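Local coordinates for prolyl-tRNA synthetase (Giardia lamblia ATCC 50803, PDB 3IAL), which probably attaches L-proline to its transfer RNA at the expense of ATP, and is captured with the prolyl-adenylate intermediate in its active site, at residues T125-M130 and W170-C175; E181-Q186 and I241-Q246; S185-Y190 and A220-V225; F252-A257 and P266-A271. All blocks are in the same frame, centred on the assembly; numbering follows the deposited sequence. Where two conformers were deposited one is given.

Contact 1 of 4, residues T125-M130 and W170-C175; sequences TAIYSM and WNEAHC. With PR8 (5'-O-[(R)-hydroxy{[(2S)-pyrrolidin-2-ylcarbonyl]oxy}phosphoryl]adenosine), chain H.
Tyr128 and Ile127 of the helix approach the His174 imidazole from two directions, the hydroxyl at its edge and the isoleucine methyl over one face. Of the polar links, Tyr128 OH lies in the imidazole plane, 2.8 Å from His174 ND1, in a nearly straight hydrogen bond that either group could donate; the two rings are steeply inclined. On the other nitrogen, His174 NE2 donates to Glu172 OE2 over 2.8 Å, on the anti side of the carboxylate and tilted 33° out of its plane. Gripped at both nitrogens, the imidazole is fixed in rotation. Glu172 OE1 in turn bonds to Ser123 OG and Gln147 NE2, with a weak bond from Trp170 NE1. The apolar part is a CH-pi contact: with CG1 anti to the carbonyl carbon (chi1 -71°), Ile127 carries CD1 to 3.7 Å from the His174 ring centroid. Contacts to the prolyl-adenylate follow from the same strand, where Glu172 CB packs 3.5 Å from PR8 CG and His174 CE1 3.6 Å from PR8 CD, walling the pyrrolidine ring. Helix 124-134 thus lies against strand 167-177, which runs antiparallel between strands 143-152 and 263-274 of the class II synthetase core, while Phe248 meets the Tyr128 ring edge-to-face.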
# COMPACT_ATOMS: atom_id res chain seq x y z
N THR B 125 -1.91 1.69 -21.68
CA THR B 125 -0.91 1.56 -22.74
C THR B 125 0.33 0.81 -22.25
O THR B 125 0.91 0.01 -22.99
CB THR B 125 -0.51 2.94 -23.33
OG1 THR B 125 -0.02 3.80 -22.30
CG2 THR B 125 -1.70 3.60 -24.01
N ALA B 126 0.70 1.04 -21.00
CA ALA B 126 1.84 0.37 -20.37
C ALA B 126 1.53 -1.08 -20.04
O ALA B 126 2.31 -1.97 -20.35
CB ALA B 126 2.27 1.13 -19.11
N ILE B 127 0.37 -1.32 -19.44
CA ILE B 127 -0.01 -2.67 -19.04
C ILE B 127 -0.25 -3.60 -20.23
O ILE B 127 0.18 -4.74 -20.21
CB ILE B 127 -1.23 -2.66 -18.09
CG1 ILE B 127 -0.83 -2.09 -16.74
CG2 ILE B 127 -1.78 -4.09 -17.92
CD1 ILE B 127 -1.98 -1.65 -15.88
N TYR B 128 -0.94 -3.11 -21.27
CA TYR B 128 -1.26 -3.96 -22.41
C TYR B 128 -0.03 -4.23 -23.30
O TYR B 128 0.05 -5.28 -23.92
CB TYR B 128 -2.45 -3.40 -23.20
CG TYR B 128 -3.67 -3.10 -22.33
CD1 TYR B 128 -3.86 -3.74 -21.10
CD2 TYR B 128 -4.63 -2.16 -22.73
CE1 TYR B 128 -4.96 -3.46 -20.30
CE2 TYR B 128 -5.73 -1.88 -21.94
CZ TYR B 128 -5.88 -2.53 -20.72
OH TYR B 128 -6.96 -2.25 -19.91
N SER B 129 0.95 -3.32 -23.30
CA SER B 129 2.25 -3.60 -23.91
C SER B 129 2.91 -4.79 -23.22
O SER B 129 3.56 -5.60 -23.88
CB SER B 129 3.18 -2.38 -23.84
OG SER B 129 2.64 -1.28 -24.55
N MET B 130 2.74 -4.91 -21.90
CA MET B 130 3.25 -6.09 -21.18
C MET B 130 2.36 -7.32 -21.34
O MET B 130 2.87 -8.43 -21.44
CB MET B 130 3.50 -5.78 -19.71
CG MET B 130 4.55 -4.68 -19.49
SD MET B 130 6.17 -4.98 -20.25
CE MET B 130 6.65 -6.47 -19.36
N TRP B 170 -5.29 6.07 -6.44
CA TRP B 170 -6.35 5.20 -6.94
C TRP B 170 -5.96 3.74 -6.99
O TRP B 170 -4.81 3.39 -6.72
CB TRP B 170 -6.82 5.70 -8.32
CG TRP B 170 -6.12 5.18 -9.57
CD1 TRP B 170 -4.89 4.58 -9.66
CD2 TRP B 170 -6.60 5.29 -10.91
NE1 TRP B 170 -4.61 4.28 -10.97
CE2 TRP B 170 -5.64 4.72 -11.76
CE3 TRP B 170 -7.77 5.83 -11.48
CZ2 TRP B 170 -5.81 4.64 -13.14
CZ3 TRP B 170 -7.94 5.74 -12.85
CH2 TRP B 170 -6.97 5.16 -13.66
N ASN B 171 -6.93 2.89 -7.33
CA ASN B 171 -6.65 1.52 -7.72
C ASN B 171 -7.25 1.26 -9.09
O ASN B 171 -8.40 1.66 -9.36
CB ASN B 171 -7.20 0.54 -6.67
CG ASN B 171 -7.02 -0.93 -7.07
OD1 ASN B 171 -7.74 -1.43 -7.94
ND2 ASN B 171 -6.10 -1.62 -6.42
N GLU B 172 -6.46 0.63 -9.95
CA GLU B 172 -6.89 0.22 -11.29
C GLU B 172 -6.67 -1.28 -11.49
O GLU B 172 -5.57 -1.78 -11.26
CB GLU B 172 -6.17 1.02 -12.38
CG GLU B 172 -4.64 0.89 -12.41
CD GLU B 172 -4.00 1.82 -13.43
OE1 GLU B 172 -3.01 2.52 -13.09
OE2 GLU B 172 -4.47 1.85 -14.59
N ALA B 173 -7.74 -1.97 -11.87
CA ALA B 173 -7.72 -3.38 -12.22
C ALA B 173 -7.81 -3.51 -13.73
O ALA B 173 -8.55 -2.76 -14.37
CB ALA B 173 -8.90 -4.08 -11.58
N HIS B 174 -7.06 -4.47 -14.30
CA HIS B 174 -7.04 -4.74 -15.75
C HIS B 174 -7.01 -6.25 -15.94
O HIS B 174 -6.14 -6.94 -15.38
CB HIS B 174 -5.79 -4.14 -16.41
CG HIS B 174 -5.70 -2.64 -16.31
ND1 HIS B 174 -6.05 -1.81 -17.35
CD2 HIS B 174 -5.27 -1.84 -15.31
CE1 HIS B 174 -5.86 -0.55 -16.98
NE2 HIS B 174 -5.39 -0.54 -15.74
N CYS B 175 -7.96 -6.77 -16.72
CA CYS B 175 -8.05 -8.21 -16.96
C CYS B 175 -8.13 -8.52 -18.43
O CYS B 175 -8.75 -7.79 -19.21
CB CYS B 175 -9.27 -8.81 -16.26
SG CYS B 175 -9.30 -8.56 -14.48
C PR8 H . -10.38 4.56 -15.93
N PR8 H . -8.46 3.22 -16.49
O PR8 H . -9.56 5.47 -15.82
P PR8 H . -12.17 6.13 -15.21
N1 PR8 H . -9.55 13.30 -9.20
C2 PR8 H . -9.95 12.29 -8.42
N3 PR8 H . -10.45 11.16 -8.93
C4 PR8 H . -10.58 10.99 -10.24
C5 PR8 H . -10.19 12.03 -11.08
C6 PR8 H . -9.66 13.19 -10.54
N6 PR8 H . -9.27 14.19 -11.33
N7 PR8 H . -10.41 11.63 -12.33
C8 PR8 H . -10.93 10.40 -12.28
N9 PR8 H . -11.04 10.00 -11.01
CA PR8 H . -9.91 3.15 -16.29
CB PR8 H . -10.16 2.23 -15.10
CD PR8 H . -7.86 2.14 -15.70
CG PR8 H . -8.77 2.06 -14.47
C1' PR8 H . -11.59 8.68 -10.57
O10 PR8 H . -11.73 4.68 -15.77
O1P PR8 H . -12.04 7.22 -16.22
C2' PR8 H . -13.10 8.53 -10.86
O2' PR8 H . -13.75 7.87 -9.76
O2P PR8 H . -13.71 5.95 -14.77
C3' PR8 H . -13.13 7.59 -12.04
O3' PR8 H . -14.38 6.91 -12.09
C4' PR8 H . -12.03 6.65 -11.57
O4' PR8 H . -10.96 7.59 -11.32
C5' PR8 H . -11.71 5.68 -12.68
O5' PR8 H . -11.34 6.37 -13.86

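Contact 2 of 4, residues E181-Q186 and I241-Q246; sequences EDAVSQ and IHNLGQ. With PR8 (5'-O-[(R)-hydroxy{[(2S)-pyrrolidin-2-ylcarbonyl]oxy}phosphoryl]adenosine), chain H.
Ala183 and Asn243 make the denser half of a light contact, with the Ala183 CB methyl 4.0 Å from Asn243 ND2 on the buried flank of the helix. That methyl also packs on Tyr267, Thr269 and His177, so it is enclosed by the strands beneath. The looser half belongs to Val184, an exposed residue whose CG2 branch alone reaches inward, to 4.1 Å from Asn243 ND2, although the CB of Val184 points away from the strand. No hydrogen bond passes between residues 181-186 and 241-246. Helix 180-201 here rests on the antiparallel sheet of the class II synthetase core, where strand 235-245 lies between strands 222-229 and 263-274. The amide of Asn243, swung out with CG anti to the backbone N (chi1 -169°), is held at both ends: ND2 bonds to Tyr222 OH, and OD1 accepts from Gly245 N at 3.1 Å, an Asx turn that fixes the carboxamide. One residue back, His242 belongs to the active site. Its NE2 donates to PR8 O10 over 2.8 Å and, weakly, to PR8 O2P at 3.5 Å, whereas ND1 is held by Ser223 OG.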
# COMPACT_ATOMS: atom_id res chain seq x y z
N GLU B 181 -17.79 -13.39 -23.54
CA GLU B 181 -18.59 -13.78 -22.38
C GLU B 181 -17.82 -13.62 -21.07
O GLU B 181 -18.39 -13.18 -20.07
CB GLU B 181 -19.10 -15.22 -22.53
CG GLU B 181 -20.02 -15.45 -23.73
CD GLU B 181 -19.29 -15.97 -24.97
OE1 GLU B 181 -18.30 -15.34 -25.41
OE2 GLU B 181 -19.72 -17.01 -25.51
N ASP B 182 -16.54 -14.00 -21.05
CA ASP B 182 -15.71 -13.82 -19.85
C ASP B 182 -15.55 -12.34 -19.51
O ASP B 182 -15.52 -11.97 -18.35
CB ASP B 182 -14.30 -14.39 -20.05
CG ASP B 182 -14.28 -15.89 -20.32
OD1 ASP B 182 -15.16 -16.63 -19.82
OD2 ASP B 182 -13.35 -16.32 -21.02
N ALA B 183 -15.41 -11.50 -20.54
CA ALA B 183 -15.27 -10.06 -20.37
C ALA B 183 -16.51 -9.49 -19.69
O ALA B 183 -16.40 -8.78 -18.70
CB ALA B 183 -15.03 -9.37 -21.71
N VAL B 184 -17.69 -9.83 -20.22
CA VAL B 184 -18.96 -9.41 -19.63
C VAL B 184 -19.11 -9.90 -18.19
O VAL B 184 -19.52 -9.15 -17.32
CB VAL B 184 -20.16 -9.89 -20.47
CG1 VAL B 184 -21.45 -9.77 -19.69
CG2 VAL B 184 -20.23 -9.10 -21.78
N SER B 185 -18.76 -11.16 -17.93
CA SER B 185 -18.82 -11.70 -16.57
C SER B 185 -17.87 -10.95 -15.61
O SER B 185 -18.19 -10.78 -14.42
CB SER B 185 -18.49 -13.20 -16.57
OG SER B 185 -18.36 -13.69 -15.24
N GLN B 186 -16.72 -10.52 -16.11
CA GLN B 186 -15.77 -9.77 -15.27
C GLN B 186 -16.36 -8.46 -14.74
O GLN B 186 -16.09 -8.07 -13.60
CB GLN B 186 -14.48 -9.45 -16.03
CG GLN B 186 -13.33 -8.97 -15.14
CD GLN B 186 -12.92 -10.02 -14.13
OE1 GLN B 186 -12.75 -11.18 -14.49
NE2 GLN B 186 -12.81 -9.64 -12.87
N ILE B 241 -16.04 1.38 -14.78
CA ILE B 241 -15.89 -0.04 -15.08
C ILE B 241 -16.13 -0.24 -16.58
O ILE B 241 -17.22 0.02 -17.08
CB ILE B 241 -16.88 -0.86 -14.21
CG1 ILE B 241 -16.40 -0.89 -12.76
CG2 ILE B 241 -17.06 -2.28 -14.73
CD1 ILE B 241 -17.39 -1.46 -11.76
N HIS B 242 -15.10 -0.70 -17.30
CA HIS B 242 -15.09 -0.64 -18.76
C HIS B 242 -14.83 -1.96 -19.47
O HIS B 242 -13.98 -2.75 -19.06
CB HIS B 242 -14.05 0.37 -19.21
CG HIS B 242 -14.10 1.65 -18.43
ND1 HIS B 242 -14.99 2.65 -18.71
CD2 HIS B 242 -13.39 2.07 -17.35
CE1 HIS B 242 -14.83 3.64 -17.85
NE2 HIS B 242 -13.86 3.31 -17.02
N ASN B 243 -15.57 -2.18 -20.56
CA ASN B 243 -15.31 -3.28 -21.48
C ASN B 243 -14.60 -2.67 -22.68
O ASN B 243 -15.20 -1.90 -23.43
CB ASN B 243 -16.63 -3.96 -21.89
CG ASN B 243 -16.41 -5.28 -22.63
OD1 ASN B 243 -15.41 -5.45 -23.33
ND2 ASN B 243 -17.34 -6.21 -22.48
N LEU B 244 -13.32 -2.98 -22.82
CA LEU B 244 -12.48 -2.38 -23.86
C LEU B 244 -12.53 -3.16 -25.18
O LEU B 244 -11.93 -2.74 -26.18
CB LEU B 244 -11.05 -2.26 -23.36
CG LEU B 244 -10.88 -1.45 -22.07
CD1 LEU B 244 -9.40 -1.34 -21.72
CD2 LEU B 244 -11.49 -0.05 -22.23
N GLY B 245 -13.24 -4.28 -25.18
CA GLY B 245 -13.36 -5.13 -26.35
C GLY B 245 -12.02 -5.70 -26.76
O GLY B 245 -11.21 -6.10 -25.92
N GLN B 246 -11.78 -5.73 -28.07
CA GLN B 246 -10.54 -6.24 -28.63
C GLN B 246 -9.66 -5.14 -29.22
O GLN B 246 -8.58 -5.42 -29.74
CB GLN B 246 -10.86 -7.28 -29.70
CG GLN B 246 -11.38 -8.58 -29.13
CD GLN B 246 -12.03 -9.46 -30.19
OE1 GLN B 246 -12.95 -9.04 -30.89
NE2 GLN B 246 -11.57 -10.71 -30.29
C PR8 H . -10.38 4.56 -15.93
N PR8 H . -8.46 3.22 -16.49
O PR8 H . -9.56 5.47 -15.82
P PR8 H . -12.17 6.13 -15.21
N1 PR8 H . -9.55 13.30 -9.20
C2 PR8 H . -9.95 12.29 -8.42
N3 PR8 H . -10.45 11.16 -8.93
C4 PR8 H . -10.58 10.99 -10.24
C5 PR8 H . -10.19 12.03 -11.08
C6 PR8 H . -9.66 13.19 -10.54
N6 PR8 H . -9.27 14.19 -11.33
N7 PR8 H . -10.41 11.63 -12.33
C8 PR8 H . -10.93 10.40 -12.28
N9 PR8 H . -11.04 10.00 -11.01
CA PR8 H . -9.91 3.15 -16.29
CB PR8 H . -10.16 2.23 -15.10
CD PR8 H . -7.86 2.14 -15.70
CG PR8 H . -8.77 2.06 -14.47
C1' PR8 H . -11.59 8.68 -10.57
O10 PR8 H . -11.73 4.68 -15.77
O1P PR8 H . -12.04 7.22 -16.22
C2' PR8 H . -13.10 8.53 -10.86
O2' PR8 H . -13.75 7.87 -9.76
O2P PR8 H . -13.71 5.95 -14.77
C3' PR8 H . -13.13 7.59 -12.04
O3' PR8 H . -14.38 6.91 -12.09
C4' PR8 H . -12.03 6.65 -11.57
O4' PR8 H . -10.96 7.59 -11.32
C5' PR8 H . -11.71 5.68 -12.68
O5' PR8 H . -11.34 6.37 -13.86

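Contact 3 of 4, residues S185-Y190 and A220-V225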
# COMPACT_ATOMS: atom_id res chain seq x y z
N SER B 185 -18.76 -11.16 -17.93
CA SER B 185 -18.82 -11.70 -16.57
C SER B 185 -17.87 -10.95 -15.61
O SER B 185 -18.19 -10.78 -14.42
CB SER B 185 -18.49 -13.20 -16.57
OG SER B 185 -18.36 -13.69 -15.24
N GLN B 186 -16.72 -10.52 -16.11
CA GLN B 186 -15.77 -9.77 -15.27
C GLN B 186 -16.36 -8.46 -14.74
O GLN B 186 -16.09 -8.07 -13.60
CB GLN B 186 -14.48 -9.45 -16.03
CG GLN B 186 -13.33 -8.97 -15.14
CD GLN B 186 -12.92 -10.02 -14.13
OE1 GLN B 186 -12.75 -11.18 -14.49
NE2 GLN B 186 -12.81 -9.64 -12.87
N LEU B 187 -17.14 -7.77 -15.57
CA LEU B 187 -17.80 -6.53 -15.14
C LEU B 187 -18.66 -6.74 -13.90
O LEU B 187 -18.63 -5.91 -12.98
CB LEU B 187 -18.61 -5.92 -16.28
CG LEU B 187 -17.88 -4.91 -17.18
CD1 LEU B 187 -16.50 -5.37 -17.63
CD2 LEU B 187 -18.75 -4.57 -18.38
N SER B 188 -19.41 -7.84 -13.85
CA SER B 188 -20.19 -8.18 -12.66
C SER B 188 -19.29 -8.40 -11.44
O SER B 188 -19.64 -7.97 -10.34
CB SER B 188 -21.02 -9.45 -12.88
OG SER B 188 -21.90 -9.28 -13.98
N ASP B 189 -18.15 -9.06 -11.63
CA ASP B 189 -17.19 -9.25 -10.53
C ASP B 189 -16.70 -7.91 -10.00
O ASP B 189 -16.59 -7.73 -8.79
CB ASP B 189 -15.99 -10.11 -10.96
CG ASP B 189 -16.33 -11.59 -11.03
OD1 ASP B 189 -17.46 -11.97 -10.67
OD2 ASP B 189 -15.45 -12.38 -11.44
N TYR B 190 -16.41 -6.97 -10.90
CA TYR B 190 -16.00 -5.63 -10.50
C TYR B 190 -17.12 -4.97 -9.69
O TYR B 190 -16.87 -4.40 -8.64
CB TYR B 190 -15.67 -4.75 -11.71
CG TYR B 190 -14.47 -5.11 -12.56
CD1 TYR B 190 -13.27 -5.56 -12.01
CD2 TYR B 190 -14.51 -4.92 -13.93
CE1 TYR B 190 -12.17 -5.85 -12.83
CE2 TYR B 190 -13.43 -5.20 -14.74
CZ TYR B 190 -12.26 -5.66 -14.19
OH TYR B 190 -11.21 -5.92 -15.05
N ALA B 220 -12.66 2.58 -24.90
CA ALA B 220 -13.63 1.57 -24.48
C ALA B 220 -14.67 1.28 -25.56
O ALA B 220 -15.01 2.15 -26.35
CB ALA B 220 -14.33 2.00 -23.20
N ASP B 221 -15.18 0.04 -25.57
CA ASP B 221 -16.38 -0.32 -26.32
C ASP B 221 -17.65 0.14 -25.61
O ASP B 221 -18.62 0.50 -26.26
CB ASP B 221 -16.46 -1.84 -26.52
CG ASP B 221 -15.66 -2.34 -27.73
OD1 ASP B 221 -15.03 -1.53 -28.45
OD2 ASP B 221 -15.69 -3.57 -27.95
N TYR B 222 -17.67 0.05 -24.28
CA TYR B 222 -18.70 0.72 -23.48
C TYR B 222 -18.21 0.89 -22.06
O TYR B 222 -17.24 0.24 -21.64
CB TYR B 222 -20.06 -0.02 -23.51
CG TYR B 222 -20.05 -1.43 -22.94
CD1 TYR B 222 -19.75 -2.53 -23.74
CD2 TYR B 222 -20.35 -1.66 -21.60
CE1 TYR B 222 -19.74 -3.81 -23.23
CE2 TYR B 222 -20.36 -2.95 -21.08
CZ TYR B 222 -20.04 -4.02 -21.90
OH TYR B 222 -20.03 -5.30 -21.39
N SER B 223 -18.86 1.80 -21.33
CA SER B 223 -18.43 2.20 -20.00
C SER B 223 -19.61 2.19 -19.04
O SER B 223 -20.69 2.69 -19.37
CB SER B 223 -17.80 3.59 -20.05
OG SER B 223 -16.50 3.53 -20.62
N GLU B 224 -19.39 1.58 -17.88
CA GLU B 224 -20.36 1.55 -16.80
C GLU B 224 -19.79 2.31 -15.61
O GLU B 224 -18.59 2.25 -15.35
CB GLU B 224 -20.67 0.11 -16.42
CG GLU B 224 -21.25 -0.69 -17.56
CD GLU B 224 -21.57 -2.12 -17.17
OE1 GLU B 224 -21.24 -2.53 -16.04
OE2 GLU B 224 -22.15 -2.84 -18.01
N VAL B 225 -20.67 3.00 -14.89
CA VAL B 225 -20.25 3.93 -13.85
C VAL B 225 -21.19 3.92 -12.65
O VAL B 225 -22.34 3.50 -12.74
CB VAL B 225 -20.20 5.38 -14.39
CG1 VAL B 225 -19.20 5.48 -15.52
CG2 VAL B 225 -21.60 5.87 -14.84
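The Tyr222 ring and the Glu224 carboxylate, both on the strand, are the flat groups that receive one methyl of Leu187 from the helix. That methyl, CD2, comes obliquely to the phenol corner of the tyrosine, 3.4 Å from Tyr222 OH and 3.5 Å from Tyr222 CE2. Arg210 makes a cation-pi contact with the same ring. Over the carboxylate the methyl is almost evenly placed, 3.8 Å from Glu224 OE2 and 4.0 Å from Glu224 OE1, so it stands over one side of the carboxylate plane, displaced toward the oxygen end. Leu187 and Tyr222 reach toward each other from opposite directions. Tyr222 achieves this with CG between its own backbone N and carbonyl carbon (chi1 62°), whereas Glu224 extends straight beyond CG.

Where strand 222-229 begins, a classic beta bulge sets Asp221 and Tyr222 opposite the single residue Asn243 of strand 235-245. The contact thus joins helix 180-201 to strand 222-229 of the class II core, with Leu187 also resting on Ile241 and Thr269.

Polar needs are met by other residues: Tyr222 OH bonds to Asn243 ND2, Glu224 OE1 to Trp191 NE1, and Glu224 OE2 has a long, weak ion pair with Arg210. Between the segments there is no hydrogen bond at all, which implies that these two segments meet through van der Waals contact, the leucine methyl packing against polar groups whose bonds run to other residues.

Contact 4 of 4, residues F252-A257 and P266-A271; sequences FDILYA and PYLTCA. With PR8 (5'-O-[(R)-hydroxy{[(2S)-pyrrolidin-2-ylcarbonyl]oxy}phosphoryl]adenosine), chain H.
Two first torsions bring Ile254 and Tyr256 onto Pro266: in Ile254 the CG2 branch stands anti to the backbone N, and in Tyr256 the ring is folded between backbone N and carbonyl carbon (chi1 74°). Both side chains close the base of a beta hairpin, formed by strands 256-257 and 263-274, in the class II synthetase core. The proline is clasped from two sides. Ile254 CG2 presses on Pro266 CG at 3.4 Å, closer than usual van der Waals contact, the two side chains crossing at about a right angle. Tyr256 slides past in the opposite sense, its CE2 3.8 Å from Pro266 CB, and carries its hydroxyl on to a hydrogen bond with Ala178 O. Backbone joins in as well, since Pro266 CD packs 3.1 Å from Ile254 O, the carbonyl oxygen that is hydrogen-bonded to His265 ND1. More loosely, Ile254 CD1 approaches Leu268 CD1 at 4.2 Å.

Upstream, helix 247-251 ends in a Schellman motif with Asp253, at positive phi, as its C-prime residue; Ile254 N bonds back to Ser249 O. This turn delivers Ile254 to the hairpin. Toward its far end, strand 263-274 enters the active site. There Cys270 SG lies 3.9 Å from PR8 CA, and Ala271 O lies 3.6 Å from PR8 CG of the pyrrolidine ring.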
# COMPACT_ATOMS: atom_id res chain seq x y z
N PHE B 252 -2.03 -3.22 -29.44
CA PHE B 252 -0.81 -3.64 -28.73
C PHE B 252 -0.36 -5.07 -29.06
O PHE B 252 0.56 -5.60 -28.44
CB PHE B 252 -0.99 -3.41 -27.22
CG PHE B 252 -1.08 -1.96 -26.86
CD1 PHE B 252 0.07 -1.22 -26.64
CD2 PHE B 252 -2.30 -1.30 -26.84
CE1 PHE B 252 0.01 0.13 -26.35
CE2 PHE B 252 -2.37 0.06 -26.56
CZ PHE B 252 -1.21 0.77 -26.31
N ASP B 253 -0.98 -5.66 -30.08
CA ASP B 253 -0.60 -6.99 -30.57
C ASP B 253 -0.63 -8.04 -29.46
O ASP B 253 0.35 -8.75 -29.23
CB ASP B 253 0.78 -6.96 -31.24
CG ASP B 253 0.79 -6.16 -32.52
OD1 ASP B 253 -0.02 -5.21 -32.65
OD2 ASP B 253 1.62 -6.48 -33.40
N ILE B 254 -1.76 -8.11 -28.76
CA ILE B 254 -2.02 -9.15 -27.80
C ILE B 254 -2.77 -10.27 -28.51
O ILE B 254 -3.92 -10.10 -28.91
CB ILE B 254 -2.86 -8.69 -26.59
CG1 ILE B 254 -2.26 -7.44 -25.94
CG2 ILE B 254 -2.94 -9.83 -25.57
CD1 ILE B 254 -3.04 -6.92 -24.78
N LEU B 255 -2.11 -11.41 -28.64
CA LEU B 255 -2.66 -12.54 -29.33
C LEU B 255 -2.37 -13.80 -28.52
O LEU B 255 -1.31 -13.92 -27.92
CB LEU B 255 -2.04 -12.66 -30.73
CG LEU B 255 -2.52 -11.66 -31.80
CD1 LEU B 255 -1.61 -11.76 -33.03
CD2 LEU B 255 -3.98 -11.93 -32.19
N TYR B 256 -3.33 -14.71 -28.50
CA TYR B 256 -3.12 -16.01 -27.88
C TYR B 256 -3.55 -17.12 -28.84
O TYR B 256 -4.50 -16.95 -29.61
CB TYR B 256 -3.87 -16.13 -26.54
CG TYR B 256 -5.38 -16.28 -26.63
CD1 TYR B 256 -5.98 -17.54 -26.63
CD2 TYR B 256 -6.22 -15.16 -26.65
CE1 TYR B 256 -7.36 -17.69 -26.68
CE2 TYR B 256 -7.62 -15.31 -26.71
CZ TYR B 256 -8.17 -16.58 -26.73
OH TYR B 256 -9.54 -16.74 -26.78
N ALA B 257 -2.83 -18.23 -28.79
CA ALA B 257 -3.21 -19.42 -29.52
C ALA B 257 -4.30 -20.14 -28.73
O ALA B 257 -4.07 -20.51 -27.58
CB ALA B 257 -1.99 -20.35 -29.72
N PRO B 266 -7.60 -11.44 -27.45
CA PRO B 266 -8.40 -11.55 -26.25
C PRO B 266 -9.15 -10.25 -25.97
O PRO B 266 -8.81 -9.20 -26.52
CB PRO B 266 -7.37 -11.82 -25.15
CG PRO B 266 -6.12 -11.14 -25.64
CD PRO B 266 -6.19 -11.12 -27.14
N TYR B 267 -10.17 -10.34 -25.13
CA TYR B 267 -10.92 -9.18 -24.69
C TYR B 267 -10.23 -8.55 -23.49
O TYR B 267 -9.60 -9.26 -22.71
CB TYR B 267 -12.34 -9.61 -24.30
CG TYR B 267 -13.30 -9.63 -25.47
CD1 TYR B 267 -13.16 -10.54 -26.51
CD2 TYR B 267 -14.36 -8.72 -25.54
CE1 TYR B 267 -14.04 -10.56 -27.59
CE2 TYR B 267 -15.24 -8.73 -26.60
CZ TYR B 267 -15.08 -9.65 -27.62
OH TYR B 267 -15.97 -9.64 -28.68
N LEU B 268 -10.35 -7.23 -23.36
CA LEU B 268 -9.81 -6.51 -22.20
C LEU B 268 -10.92 -5.80 -21.40
O LEU B 268 -11.85 -5.23 -21.97
CB LEU B 268 -8.75 -5.50 -22.64
CG LEU B 268 -7.46 -6.06 -23.24
CD1 LEU B 268 -6.62 -4.93 -23.83
CD2 LEU B 268 -6.64 -6.88 -22.24
N THR B 269 -10.80 -5.84 -20.07
CA THR B 269 -11.65 -5.05 -19.19
C THR B 269 -10.80 -4.30 -18.16
O THR B 269 -9.64 -4.66 -17.91
CB THR B 269 -12.71 -5.93 -18.48
OG1 THR B 269 -12.08 -6.82 -17.54
CG2 THR B 269 -13.52 -6.74 -19.50
N CYS B 270 -11.36 -3.24 -17.59
CA CYS B 270 -10.71 -2.55 -16.47
C CYS B 270 -11.70 -1.87 -15.55
O CYS B 270 -12.84 -1.63 -15.91
CB CYS B 270 -9.67 -1.54 -16.96
SG CYS B 270 -10.27 -0.28 -18.06
N ALA B 271 -11.23 -1.58 -14.34
CA ALA B 271 -12.06 -0.96 -13.32
C ALA B 271 -11.20 -0.03 -12.49
O ALA B 271 -10.07 -0.37 -12.15
CB ALA B 271 -12.71 -2.02 -12.43
C PR8 H . -10.38 4.56 -15.93
N PR8 H . -8.46 3.22 -16.49
O PR8 H . -9.56 5.47 -15.82
P PR8 H . -12.17 6.13 -15.21
N1 PR8 H . -9.55 13.30 -9.20
C2 PR8 H . -9.95 12.29 -8.42
N3 PR8 H . -10.45 11.16 -8.93
C4 PR8 H . -10.58 10.99 -10.24
C5 PR8 H . -10.19 12.03 -11.08
C6 PR8 H . -9.66 13.19 -10.54
N6 PR8 H . -9.27 14.19 -11.33
N7 PR8 H . -10.41 11.63 -12.33
C8 PR8 H . -10.93 10.40 -12.28
N9 PR8 H . -11.04 10.00 -11.01
CA PR8 H . -9.91 3.15 -16.29
CB PR8 H . -10.16 2.23 -15.10
CD PR8 H . -7.86 2.14 -15.70
CG PR8 H . -8.77 2.06 -14.47
C1' PR8 H . -11.59 8.68 -10.57
O10 PR8 H . -11.73 4.68 -15.77
O1P PR8 H . -12.04 7.22 -16.22
C2' PR8 H . -13.10 8.53 -10.86
O2' PR8 H . -13.75 7.87 -9.76
O2P PR8 H . -13.71 5.95 -14.77
C3' PR8 H . -13.13 7.59 -12.04
O3' PR8 H . -14.38 6.91 -12.09
C4' PR8 H . -12.03 6.65 -11.57
O4' PR8 H . -10.96 7.59 -11.32
C5' PR8 H . -11.71 5.68 -12.68
O5' PR8 H . -11.34 6.37 -13.86

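Overall arrangement
Read from the N terminus, contact 1 comes first, returning strand 167-177 to helix 124-134 and closing the intervening loop and strand 143-152. Helix 180-201 follows directly and opens both contact 2 and contact 3, which share Ser185 and Gln186. Contact 3 closes sooner, on strand 222-229, and nests within the longer excursion that contact 2 ends on strand 235-245. Contact 4 then closes the short hairpin turn after helix 247-251. None of the excursions cross. Strand 263-274 of contact 4 runs between strands 167-177 and 235-245, with backbone bonds such as Ala173 N to Ala271 O and His242 N to Cys270 O uniting contacts 1, 2 and 4 around the prolyl-adenylate.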